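Local coordinates for methyltransferase domain-containing protein (PDB 7CLU) that probably transfers a methyl group from S-adenosyl-L-methionine to a hydroxyl oxygen of an intermediate in the synthetic pathway of the pigment prodigiosin, at residues L95-H98 / I99-L103. Residues are numbered along the deposited sequence; the frame is centred on the assembly and turned at random.
Sequences LGRH and IDTFL
His98 and Phe102 run alongside each other, both heading off the same flank of helix 93-107, where the regular alpha-helical hydrogen bonding widens into a pi-type turn. Their rings are neither parallel nor perpendicular: the planes meet at 39°, and the closest atoms are His98 CE1 and Phe102 CD2, 3.4 Å apart. Both side chains leave the backbone with CG anti to N (chi1 -172° for His98). While Phe102 CD2 meets the CE1 part of the imidazole, CG and CD1 of Leu103 approach its CD2 and NE2 part obliquely, with Leu103 CD1 3.6 Å from His98 CD2; Trp94 stacks on the ring as well.

The evidence for the widened turn is the carbonyl of His98. His98 O accepts a nearly straight bond from Leu103 N, 3.1 Å long with 164° at the hydrogen and five residues on. The bond from Phe102 N to the same oxygen is weak and bent. One turn earlier the spacing is still four residues, as Ile99 N to Leu95 O at 2.8 Å attests. Leu95 CG lies 3.7 Å from Ile99 CD1, and Met12 and Phe15 of the second subunit pack on Leu95 and Ile99 respectively, placing this face in the dimer interface. Asp100 instead turns to Lys19, with which OD1 forms a salt bridge, and to Thr22.

Just before the wide turn, Arg97 O takes two bonds from one residue: Thr101 N approaches from one face of the carbonyl plane, and Thr101 OG1 from the opposite face, at 2.6 Å from that oxygen.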
loop_
_atom_site.group_PDB
_atom_site.type_symbol
_atom_site.label_atom_id
_atom_site.label_comp_id
_atom_site.label_asym_id
_atom_site.label_seq_id
_atom_site.Cartn_x
_atom_site.Cartn_y
_atom_site.Cartn_z
ATOM N N LEU A 95 11.346 3.523 -8.259
ATOM C CA LEU A 95 10.021 2.983 -7.973
ATOM C C LEU A 95 9.273 3.871 -6.991
ATOM O O LEU A 95 8.079 4.145 -7.168
ATOM C CB LEU A 95 10.132 1.560 -7.440
ATOM C CG LEU A 95 8.843 0.801 -7.088
ATOM C CD1 LEU A 95 7.913 0.749 -8.291
ATOM C CD2 LEU A 95 9.176 -0.618 -6.596
ATOM N N GLY A 96 9.962 4.335 -5.950
ATOM C CA GLY A 96 9.332 5.229 -4.997
ATOM C C GLY A 96 8.718 6.448 -5.653
ATOM O O GLY A 96 7.585 6.831 -5.339
ATOM N N ARG A 97 9.458 7.085 -6.567
ATOM C CA ARG A 97 8.910 8.280 -7.198
ATOM C C ARG A 97 7.835 7.929 -8.222
ATOM O O ARG A 97 6.875 8.690 -8.388
ATOM C CB ARG A 97 10.013 9.119 -7.846
ATOM C CG ARG A 97 9.539 10.542 -8.162
ATOM C CD ARG A 97 10.634 11.424 -8.758
ATOM N NE ARG A 97 11.276 10.783 -9.898
ATOM C CZ ARG A 97 10.886 10.928 -11.161
ATOM N NH1 ARG A 97 9.847 11.709 -11.465
ATOM N NH2 ARG A 97 11.539 10.285 -12.123
ATOM N N HIS A 98 7.964 6.782 -8.891
ATOM C CA HIS A 98 6.879 6.293 -9.740
ATOM C C HIS A 98 5.602 6.099 -8.929
ATOM O O HIS A 98 4.503 6.445 -9.381
ATOM C CB HIS A 98 7.303 4.983 -10.410
ATOM C CG HIS A 98 6.345 4.485 -11.454
ATOM N ND1 HIS A 98 5.996 5.225 -12.564
ATOM C CD2 HIS A 98 5.688 3.306 -11.567
ATOM C CE1 HIS A 98 5.158 4.527 -13.311
ATOM N NE2 HIS A 98 4.957 3.358 -12.729
ATOM N N ILE A 99 5.736 5.558 -7.719
ATOM C CA ILE A 99 4.595 5.403 -6.820
ATOM C C ILE A 99 4.066 6.767 -6.381
ATOM O O ILE A 99 2.871 7.054 -6.505
ATOM C CB ILE A 99 4.985 4.521 -5.613
ATOM C CG1 ILE A 99 5.051 3.050 -6.039
ATOM C CG2 ILE A 99 3.979 4.698 -4.470
ATOM C CD1 ILE A 99 5.977 2.166 -5.200
ATOM N N ASP A 100 4.944 7.642 -5.882
ATOM C CA ASP A 100 4.463 8.911 -5.333
ATOM C C ASP A 100 3.742 9.751 -6.384
ATOM O O ASP A 100 2.668 10.298 -6.113
ATOM C CB ASP A 100 5.615 9.712 -4.735
ATOM C CG ASP A 100 6.138 9.107 -3.457
ATOM O OD1 ASP A 100 5.355 8.438 -2.746
ATOM O OD2 ASP A 100 7.327 9.308 -3.177
ATOM N N THR A 101 4.307 9.844 -7.588
ATOM C CA THR A 101 3.846 10.782 -8.609
ATOM C C THR A 101 2.775 10.206 -9.533
ATOM O O THR A 101 2.062 10.973 -10.189
ATOM C CB THR A 101 5.039 11.252 -9.457
ATOM O OG1 THR A 101 5.606 10.138 -10.157
ATOM C CG2 THR A 101 6.124 11.864 -8.580
ATOM N N PHE A 102 2.623 8.888 -9.575
ATOM C CA PHE A 102 1.802 8.261 -10.600
ATOM C C PHE A 102 0.907 7.152 -10.045
ATOM O O PHE A 102 -0.314 7.308 -10.027
ATOM C CB PHE A 102 2.714 7.736 -11.702
ATOM C CG PHE A 102 1.989 7.291 -12.928
ATOM C CD1 PHE A 102 1.185 8.177 -13.636
ATOM C CD2 PHE A 102 2.138 5.994 -13.395
ATOM C CE1 PHE A 102 0.524 7.777 -14.770
ATOM C CE2 PHE A 102 1.480 5.583 -14.532
ATOM C CZ PHE A 102 0.673 6.476 -15.226
ATOM N N LEU A 103 1.480 6.039 -9.568
ATOM C CA LEU A 103 0.637 4.887 -9.227
ATOM C C LEU A 103 -0.220 5.124 -7.978
ATOM O O LEU A 103 -1.382 4.708 -7.931
ATOM C CB LEU A 103 1.497 3.645 -9.046
ATOM C CG LEU A 103 2.212 3.153 -10.308
ATOM C CD1 LEU A 103 2.780 1.754 -10.081
ATOM C CD2 LEU A 103 1.249 3.162 -11.461
#